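Local coordinates for poly-beta-1,6-N-acetyl-D-glucosamine export protein (Escherichia coli, PDB 4Y25), which exports the biofilm adhesin poly-beta-1,6-N-acetyl-D-glucosamine across the outer membrane, the present chain being its beta-barrel porin domain, at residues Ile18-Pro23 against Glu284-Val289; Ala215-His220 against Glu231-Ala236; Ala49-Ala54 against Ile64-Leu69. All blocks are in the same frame, centred on the assembly; numbering follows the deposited sequence.

Contact 1. Residues Ile18-Pro23 against Glu284-Val289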
loop_
_atom_site.group_PDB
_atom_site.type_symbol
_atom_site.label_atom_id
_atom_site.label_comp_id
_atom_site.label_asym_id
_atom_site.label_seq_id
_atom_site.Cartn_x
_atom_site.Cartn_y
_atom_site.Cartn_z
ATOM N N ILE A 18 14.582 9.413 -0.782
ATOM C CA ILE A 18 15.978 9.774 -0.979
ATOM C C ILE A 18 16.049 11.013 -1.863
ATOM O O ILE A 18 16.697 12.002 -1.524
ATOM C CB ILE A 18 16.780 8.622 -1.619
ATOM C CG1 ILE A 18 16.501 7.307 -0.888
ATOM C CG2 ILE A 18 18.264 8.937 -1.620
ATOM C CD1 ILE A 18 16.818 7.356 0.582
ATOM N N ASP A 19 15.374 10.942 -3.003
ATOM C CA ASP A 19 15.199 12.092 -3.878
ATOM C C ASP A 19 13.928 11.905 -4.692
ATOM O O ASP A 19 13.941 11.268 -5.748
ATOM C CB ASP A 19 16.405 12.279 -4.800
ATOM C CG ASP A 19 16.308 13.543 -5.635
ATOM O OD1 ASP A 19 15.554 14.461 -5.248
ATOM O OD2 ASP A 19 16.989 13.619 -6.678
ATOM N N ALA A 20 12.827 12.452 -4.187
ATOM C CA ALA A 20 11.538 12.334 -4.855
ATOM C C ALA A 20 11.117 13.664 -5.466
ATOM O O ALA A 20 10.473 14.484 -4.809
ATOM C CB ALA A 20 10.482 11.836 -3.882
ATOM N N GLU A 21 11.475 13.871 -6.729
ATOM C CA GLU A 21 11.180 15.126 -7.411
ATOM C C GLU A 21 9.784 15.116 -8.030
ATOM O O GLU A 21 9.460 15.952 -8.874
ATOM C CB GLU A 21 12.244 15.411 -8.476
ATOM C CG GLU A 21 13.642 15.598 -7.892
ATOM C CD GLU A 21 14.735 15.615 -8.946
ATOM O OE1 GLU A 21 14.410 15.668 -10.149
ATOM O OE2 GLU A 21 15.925 15.575 -8.566
ATOM N N GLY A 22 8.956 14.171 -7.591
ATOM C CA GLY A 22 7.582 14.069 -8.049
ATOM C C GLY A 22 6.712 15.202 -7.538
ATOM O O GLY A 22 7.143 15.985 -6.691
ATOM N N PRO A 23 5.475 15.293 -8.049
ATOM C CA PRO A 23 4.550 16.395 -7.756
ATOM C C PRO A 23 3.824 16.302 -6.411
ATOM O O PRO A 23 3.581 17.344 -5.806
ATOM C CB PRO A 23 3.546 16.310 -8.907
ATOM C CG PRO A 23 3.519 14.875 -9.254
ATOM C CD PRO A 23 4.926 14.373 -9.059
ATOM N N GLU A 284 9.509 12.965 -14.254
ATOM C CA GLU A 284 10.338 13.170 -13.073
ATOM C C GLU A 284 10.602 11.821 -12.408
ATOM O O GLU A 284 9.875 10.855 -12.646
ATOM C CB GLU A 284 9.674 14.138 -12.087
ATOM C CG GLU A 284 9.963 15.617 -12.351
ATOM C CD GLU A 284 11.367 16.046 -11.935
ATOM O OE1 GLU A 284 12.251 15.178 -11.773
ATOM O OE2 GLU A 284 11.585 17.265 -11.765
ATOM N N HIS A 285 11.642 11.752 -11.583
ATOM C CA HIS A 285 12.043 10.485 -10.977
ATOM C C HIS A 285 11.816 10.457 -9.466
ATOM O O HIS A 285 11.995 11.462 -8.779
ATOM C CB HIS A 285 13.514 10.197 -11.282
ATOM C CG HIS A 285 14.461 11.159 -10.636
ATOM N ND1 HIS A 285 14.914 11.002 -9.344
ATOM C CD2 HIS A 285 15.036 12.293 -11.101
ATOM C CE1 HIS A 285 15.730 11.998 -9.042
ATOM N NE2 HIS A 285 15.821 12.794 -10.091
ATOM N N ASN A 286 11.420 9.295 -8.955
ATOM C CA ASN A 286 11.281 9.105 -7.517
ATOM C C ASN A 286 12.198 8.004 -7.009
ATOM O O ASN A 286 12.214 6.898 -7.541
ATOM C CB ASN A 286 9.834 8.787 -7.145
ATOM C CG ASN A 286 8.930 9.996 -7.250
ATOM O OD1 ASN A 286 9.326 11.111 -6.911
ATOM N ND2 ASN A 286 7.703 9.782 -7.714
ATOM N N LEU A 287 12.967 8.323 -5.977
ATOM C CA LEU A 287 13.850 7.353 -5.350
ATOM C C LEU A 287 13.576 7.345 -3.856
ATOM O O LEU A 287 13.688 8.377 -3.194
ATOM C CB LEU A 287 15.315 7.689 -5.630
ATOM C CG LEU A 287 16.355 6.696 -5.108
ATOM C CD1 LEU A 287 16.325 5.410 -5.923
ATOM C CD2 LEU A 287 17.743 7.315 -5.121
ATOM N N TYR A 288 13.207 6.188 -3.320
ATOM C CA TYR A 288 12.856 6.112 -1.908
ATOM C C TYR A 288 13.097 4.733 -1.310
ATOM O O TYR A 288 13.309 3.754 -2.027
ATOM C CB TYR A 288 11.393 6.522 -1.703
ATOM C CG TYR A 288 10.386 5.696 -2.477
ATOM C CD1 TYR A 288 10.106 5.975 -3.809
ATOM C CD2 TYR A 288 9.701 4.652 -1.867
ATOM C CE1 TYR A 288 9.182 5.228 -4.516
ATOM C CE2 TYR A 288 8.773 3.900 -2.565
ATOM C CZ TYR A 288 8.517 4.192 -3.890
ATOM O OH TYR A 288 7.596 3.446 -4.590
ATOM N N VAL A 289 13.063 4.674 0.016
ATOM C CA VAL A 289 13.265 3.429 0.740
ATOM C C VAL A 289 12.034 3.096 1.571
ATOM O O VAL A 289 11.467 3.965 2.233
ATOM C CB VAL A 289 14.506 3.506 1.655
ATOM C CG1 VAL A 289 14.654 2.231 2.469
ATOM C CG2 VAL A 289 15.751 3.747 0.828
#
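Asp19 and Ala20 pair antiparallel with Leu287 and Asn286 at the seam of the barrel, where strand 8-20 meets strand 283-297. Asp19 and Leu287 exchange backbone hydrogen bonds, with Leu287 N 3.1 Å from Asp19 O. The carbonyl of Leu287 is gripped twice: Ile18 N at 2.8 Å and Asp19 N at 3.1 Å both reach Leu287 O from the same face of its plane. Beyond Ala20, Glu21 N binds His285 O at 3.2 Å, and Gly22 N makes a weak bond to Asn286 OD1. That side-chain carbonyl also lies beside Ala20, whose CB is 3.3 Å from Asn286 OD1; on this buried, inward-pointing side Ala20 sets a mere methyl beside the amide.

On the outward face, at the Glu284 end, acids gather round His285. His285 has CG between its backbone N and carbonyl carbon (chi1 66°), and its ring reaches Asp19 and Glu21. Asp19 OD2 comes in at the ring edge, 3.1 Å from His285 CE1, with the carboxylate turned 79° from the ring. The extended Glu21 brings its own carboxylate near His285 NE2, and Glu284 OE1 is 2.7 Å from Glu21 OE1, where one acid probably holds a proton. These acids may favour a protonated imidazole, although Lys27 beside Asp19 and a proton on the glutamates would lessen this.

At the other end Ile18 CB rests 3.9 Å from Leu287 CD2, while Ile18 CD1 touches Val289 CG2. Ile18 and Asp19 thus both face Leu287, a classic beta bulge where first and last strands close an outer-membrane beta barrel.

Contact 2. Residues Ala215-His220 against Glu231-Ala236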
loop_
_atom_site.group_PDB
_atom_site.type_symbol
_atom_site.label_atom_id
_atom_site.label_comp_id
_atom_site.label_asym_id
_atom_site.label_seq_id
_atom_site.Cartn_x
_atom_site.Cartn_y
_atom_site.Cartn_z
ATOM N N ALA A 215 5.453 -5.845 -15.695
ATOM C CA ALA A 215 6.591 -5.937 -14.796
ATOM C C ALA A 215 6.794 -7.360 -14.314
ATOM O O ALA A 215 5.858 -8.161 -14.311
ATOM C CB ALA A 215 6.403 -5.004 -13.614
ATOM N N PHE A 216 8.020 -7.675 -13.910
ATOM C CA PHE A 216 8.292 -8.973 -13.312
ATOM C C PHE A 216 8.945 -8.799 -11.951
ATOM O O PHE A 216 9.494 -7.742 -11.639
ATOM C CB PHE A 216 9.177 -9.834 -14.223
ATOM C CG PHE A 216 10.651 -9.574 -14.076
ATOM C CD1 PHE A 216 11.247 -8.494 -14.706
ATOM C CD2 PHE A 216 11.445 -10.421 -13.316
ATOM C CE1 PHE A 216 12.606 -8.257 -14.574
ATOM C CE2 PHE A 216 12.803 -10.191 -13.180
ATOM C CZ PHE A 216 13.383 -9.108 -13.808
ATOM N N GLU A 217 8.863 -9.842 -11.137
ATOM C CA GLU A 217 9.524 -9.856 -9.844
ATOM C C GLU A 217 10.219 -11.195 -9.670
ATOM O O GLU A 217 9.680 -12.235 -10.055
ATOM C CB GLU A 217 8.524 -9.612 -8.712
ATOM C CG GLU A 217 9.164 -9.445 -7.345
ATOM C CD GLU A 217 8.146 -9.189 -6.251
ATOM O OE1 GLU A 217 8.065 -8.039 -5.771
ATOM O OE2 GLU A 217 7.430 -10.140 -5.869
ATOM N N ALA A 218 11.422 -11.166 -9.109
ATOM C CA ALA A 218 12.187 -12.387 -8.897
ATOM C C ALA A 218 12.671 -12.483 -7.457
ATOM O O ALA A 218 13.429 -11.636 -6.991
ATOM C CB ALA A 218 13.363 -12.450 -9.861
ATOM N N SER A 219 12.218 -13.515 -6.754
ATOM C CA SER A 219 12.660 -13.765 -5.388
ATOM C C SER A 219 13.763 -14.814 -5.372
ATOM O O SER A 219 13.526 -15.975 -5.702
ATOM C CB SER A 219 11.493 -14.223 -4.510
ATOM O OG SER A 219 10.493 -13.223 -4.423
ATOM N N HIS A 220 14.969 -14.403 -4.999
ATOM C CA HIS A 220 16.079 -15.339 -4.892
ATOM C C HIS A 220 16.390 -15.636 -3.431
ATOM O O HIS A 220 16.373 -14.739 -2.588
ATOM C CB HIS A 220 17.322 -14.798 -5.595
ATOM C CG HIS A 220 18.462 -15.766 -5.620
ATOM N ND1 HIS A 220 19.690 -15.486 -5.058
ATOM C CD2 HIS A 220 18.559 -17.016 -6.131
ATOM C CE1 HIS A 220 20.495 -16.520 -5.227
ATOM N NE2 HIS A 220 19.833 -17.461 -5.876
ATOM N N GLU A 231 15.988 -13.879 1.954
ATOM C CA GLU A 231 15.863 -13.774 0.502
ATOM C C GLU A 231 16.083 -12.352 -0.011
ATOM O O GLU A 231 15.925 -11.382 0.727
ATOM C CB GLU A 231 14.488 -14.270 0.048
ATOM C CG GLU A 231 13.329 -13.403 0.510
ATOM C CD GLU A 231 12.035 -13.706 -0.227
ATOM O OE1 GLU A 231 12.073 -14.479 -1.207
ATOM O OE2 GLU A 231 10.980 -13.169 0.174
ATOM N N GLN A 232 16.454 -12.236 -1.283
ATOM C CA GLN A 232 16.546 -10.932 -1.928
ATOM C C GLN A 232 15.492 -10.807 -3.022
ATOM O O GLN A 232 15.180 -11.772 -3.722
ATOM C CB GLN A 232 17.938 -10.696 -2.514
ATOM C CG GLN A 232 18.318 -11.651 -3.622
ATOM C CD GLN A 232 19.673 -11.338 -4.210
ATOM O OE1 GLN A 232 20.330 -10.377 -3.807
ATOM N NE2 GLN A 232 20.105 -12.151 -5.168
ATOM N N ILE A 233 14.949 -9.606 -3.164
ATOM C CA ILE A 233 13.882 -9.365 -4.118
ATOM C C ILE A 233 14.314 -8.368 -5.182
ATOM O O ILE A 233 14.666 -7.232 -4.871
ATOM C CB ILE A 233 12.622 -8.837 -3.416
ATOM C CG1 ILE A 233 12.252 -9.744 -2.241
ATOM C CG2 ILE A 233 11.479 -8.716 -4.409
ATOM C CD1 ILE A 233 11.385 -9.073 -1.198
ATOM N N PHE A 234 14.295 -8.797 -6.438
ATOM C CA PHE A 234 14.536 -7.884 -7.544
ATOM C C PHE A 234 13.287 -7.762 -8.402
ATOM O O PHE A 234 12.689 -8.766 -8.787
ATOM C CB PHE A 234 15.716 -8.345 -8.399
ATOM C CG PHE A 234 15.922 -7.514 -9.630
ATOM C CD1 PHE A 234 16.266 -6.176 -9.525
ATOM C CD2 PHE A 234 15.760 -8.065 -10.891
ATOM C CE1 PHE A 234 16.452 -5.401 -10.659
ATOM C CE2 PHE A 234 15.945 -7.295 -12.027
ATOM C CZ PHE A 234 16.291 -5.962 -11.910
ATOM N N SER A 235 12.889 -6.526 -8.691
ATOM C CA SER A 235 11.716 -6.280 -9.520
ATOM C C SER A 235 11.995 -5.172 -10.527
ATOM O O SER A 235 12.709 -4.213 -10.225
ATOM C CB SER A 235 10.505 -5.914 -8.659
ATOM O OG SER A 235 10.733 -4.709 -7.947
ATOM N N ALA A 236 11.431 -5.311 -11.722
ATOM C CA ALA A 236 11.642 -4.339 -12.788
ATOM C C ALA A 236 10.414 -4.229 -13.684
ATOM O O ALA A 236 9.732 -5.222 -13.952
ATOM C CB ALA A 236 12.863 -4.711 -13.611
#
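Phe216 and Phe234 meet on the outward face of a beta hairpin, strands 208-225 and 228-243. Phe216 holds CG between its backbone N and carbonyl carbon (chi1 85°), whereas Phe234 has CG anti to its backbone N (chi1 174°). Phe216 CZ lies 3.6 Å from Phe234 CE2, the rings oblique with planes 71° apart. Phe216 CE1 also lies 3.7 Å from Ala236 CB, the short alanine side chain letting the ring atom come up to it.

Further along the same face, His220 and Gln232 run side by side. The amide, carried on an extended chain, offers Gln232 NE2 to His220 ND1 in a weak bond of 3.4 Å, while Gln232 OE1 is hydrogen-bonded to Tyr256 OH on the next strand. Glutamine suits this place because one amide can donate to one neighbour and accept from another.

The inward face is mixed. The extended Glu217 crosses Ile233 obliquely, its CG 3.8 Å from Ile233 CG2, and Glu231 OE1 approaches Ser219 CB at 3.4 Å. Between the two faces, the backbones of Phe216, Ala218 and His220 each exchange two bonds with Ala236, Phe234 and Gln232; Ala218 N to Phe234 O measures 2.7 Å. The phenylalanine end of the outer face is consistent with a lipid-facing surface, His220 and Gln232 make its other end polar, and the carboxylates and serines within would suit a polar passage.

Contact 3. Residues Ala49-Ala54 against Ile64-Leu69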
loop_
_atom_site.group_PDB
_atom_site.type_symbol
_atom_site.label_atom_id
_atom_site.label_comp_id
_atom_site.label_asym_id
_atom_site.label_seq_id
_atom_site.Cartn_x
_atom_site.Cartn_y
_atom_site.Cartn_z
ATOM N N ALA A 49 -3.695 -0.866 19.087
ATOM C CA ALA A 49 -3.476 0.569 19.174
ATOM C C ALA A 49 -2.219 0.901 18.383
ATOM O O ALA A 49 -1.352 0.044 18.206
ATOM C CB ALA A 49 -3.347 1.015 20.619
ATOM N N GLY A 50 -2.119 2.131 17.896
ATOM C CA GLY A 50 -0.994 2.490 17.057
ATOM C C GLY A 50 -0.700 3.970 16.948
ATOM O O GLY A 50 -1.343 4.800 17.590
ATOM N N PHE A 51 0.285 4.290 16.115
ATOM C CA PHE A 51 0.760 5.655 15.951
ATOM C C PHE A 51 1.209 5.888 14.512
ATOM O O PHE A 51 1.747 4.985 13.870
ATOM C CB PHE A 51 1.902 5.935 16.932
ATOM C CG PHE A 51 2.575 7.261 16.726
ATOM C CD1 PHE A 51 1.955 8.436 17.119
ATOM C CD2 PHE A 51 3.835 7.331 16.150
ATOM C CE1 PHE A 51 2.576 9.659 16.932
ATOM C CE2 PHE A 51 4.462 8.550 15.961
ATOM C CZ PHE A 51 3.832 9.716 16.352
ATOM N N GLY A 52 0.978 7.096 14.005
ATOM C CA GLY A 52 1.364 7.451 12.649
ATOM C C GLY A 52 2.068 8.793 12.609
ATOM O O GLY A 52 1.663 9.726 13.304
ATOM N N TYR A 53 3.117 8.891 11.794
ATOM C CA TYR A 53 3.964 10.082 11.746
ATOM C C TYR A 53 4.287 10.481 10.307
ATOM O O TYR A 53 4.635 9.631 9.486
ATOM C CB TYR A 53 5.257 9.829 12.531
ATOM C CG TYR A 53 6.246 10.978 12.544
ATOM C CD1 TYR A 53 7.220 11.096 11.556
ATOM C CD2 TYR A 53 6.221 11.930 13.555
ATOM C CE1 TYR A 53 8.127 12.138 11.567
ATOM C CE2 TYR A 53 7.135 12.968 13.580
ATOM C CZ TYR A 53 8.080 13.071 12.579
ATOM O OH TYR A 53 8.984 14.107 12.593
ATOM N N ALA A 54 4.187 11.773 10.004
ATOM C CA ALA A 54 4.492 12.258 8.659
ATOM C C ALA A 54 4.950 13.717 8.642
ATOM O O ALA A 54 4.146 14.631 8.829
ATOM C CB ALA A 54 3.284 12.082 7.755
ATOM N N ILE A 64 4.049 19.188 10.751
ATOM C CA ILE A 64 4.103 17.767 11.078
ATOM C C ILE A 64 2.713 17.193 11.381
ATOM O O ILE A 64 1.929 17.787 12.123
ATOM C CB ILE A 64 5.050 17.519 12.277
ATOM C CG1 ILE A 64 4.882 16.100 12.820
ATOM C CG2 ILE A 64 4.806 18.543 13.375
ATOM C CD1 ILE A 64 5.250 15.031 11.827
ATOM N N VAL A 65 2.421 16.034 10.794
ATOM C CA VAL A 65 1.148 15.348 10.991
ATOM C C VAL A 65 1.313 14.042 11.768
ATOM O O VAL A 65 2.079 13.167 11.363
ATOM C CB VAL A 65 0.478 15.032 9.646
ATOM C CG1 VAL A 65 -0.976 14.633 9.863
ATOM C CG2 VAL A 65 0.578 16.228 8.711
ATOM N N ARG A 66 0.587 13.909 12.877
ATOM C CA ARG A 66 0.639 12.689 13.683
ATOM C C ARG A 66 -0.734 12.028 13.821
ATOM O O ARG A 66 -1.766 12.700 13.794
ATOM C CB ARG A 66 1.214 12.979 15.073
ATOM C CG ARG A 66 2.239 14.098 15.110
ATOM C CD ARG A 66 3.102 14.029 16.360
ATOM N NE ARG A 66 4.207 14.984 16.298
ATOM C CZ ARG A 66 5.473 14.688 16.576
ATOM N NH1 ARG A 66 5.809 13.457 16.938
ATOM N NH2 ARG A 66 6.406 15.627 16.492
ATOM N N ASP A 67 -0.735 10.704 13.960
ATOM C CA ASP A 67 -1.969 9.941 14.147
ATOM C C ASP A 67 -1.922 9.098 15.411
ATOM O O ASP A 67 -0.945 8.394 15.660
ATOM C CB ASP A 67 -2.240 9.017 12.955
ATOM C CG ASP A 67 -2.605 9.769 11.699
ATOM O OD1 ASP A 67 -2.014 10.836 11.453
ATOM O OD2 ASP A 67 -3.482 9.289 10.953
ATOM N N TRP A 68 -2.985 9.167 16.202
ATOM C CA TRP A 68 -3.189 8.209 17.278
ATOM C C TRP A 68 -4.427 7.391 16.954
ATOM O O TRP A 68 -5.503 7.945 16.737
ATOM C CB TRP A 68 -3.330 8.912 18.626
ATOM C CG TRP A 68 -2.051 9.524 19.091
ATOM C CD1 TRP A 68 -1.042 8.903 19.768
ATOM C CD2 TRP A 68 -1.632 10.879 18.901
ATOM N NE1 TRP A 68 -0.023 9.790 20.017
ATOM C CE2 TRP A 68 -0.361 11.010 19.496
ATOM C CE3 TRP A 68 -2.210 11.996 18.290
ATOM C CZ2 TRP A 68 0.342 12.213 19.495
ATOM C CZ3 TRP A 68 -1.511 13.187 18.291
ATOM C CH2 TRP A 68 -0.249 13.287 18.889
ATOM N N LEU A 69 -4.272 6.074 16.904
ATOM C CA LEU A 69 -5.361 5.216 16.467
ATOM C C LEU A 69 -5.581 4.014 17.376
ATOM O O LEU A 69 -4.680 3.582 18.099
ATOM C CB LEU A 69 -5.113 4.744 15.032
ATOM C CG LEU A 69 -3.721 4.216 14.684
ATOM C CD1 LEU A 69 -3.689 2.696 14.739
ATOM C CD2 LEU A 69 -3.287 4.718 13.316
#
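Gly50, Gly52 and Ala54 carry the backbone bonding to Leu69, Asp67 and Val65, each pair exchanging two hydrogen bonds. Leu69 N reaches Gly50 O at 3.3 Å from above the carbonyl plane. Phe51 CA also makes a CA-H...O contact with Asp67 O at 3.2 Å. With no CB on Gly50, Leu69 CD1 can approach the backbone itself, 3.6 Å from Gly50 CA, on the inward face.

This is an antiparallel hairpin, strands 45-55 and 64-76, in the up-and-down wall of a membrane beta barrel.

On the outward face, aromatic rings meet apolar groups. Ile64 CD1 sits over one face of the Tyr53 ring in a CH-pi contact, 3.6 Å from the ring centroid and offset toward the rim, within reach of isoleucine's flexible end. Phe51, CG anti to its backbone N (chi1 173°), lies alongside Trp68, its CD1 and CE1 over one indole face and CD1 3.8 Å from Trp68 NE1.

On the same face Arg66 runs alongside Tyr53. Its guanidinium, 73° from the ring plane, meets the ring edge with Arg66 NH1 3.6 Å from Tyr53 CE2, which lies over the guanidinium face. Inward, Asp67 forms a long, weak ion pair with Arg88.

Overall arrangement
All three contacts belong to one antiparallel sheet of 16 strands, closed into the barrel that carries the polysaccharide through the outer membrane. Along the chain, contact 1 spans nearly everything: its first segment comes before contact 3, contact 2 follows, and residues 284-289 return to close the ring. Contacts 2 and 3 join strands that are neighbours in sequence, whereas contact 1 joins the first strand to the last. Between centres, contact 1 is about 21 Å from contact 2 and about 23 Å from contact 3, while contacts 2 and 3, on opposite sides of the chain's centre, are about 31 Å apart. Local hairpins thus build the wall, and the end-strand pairing that includes contact 1 closes it.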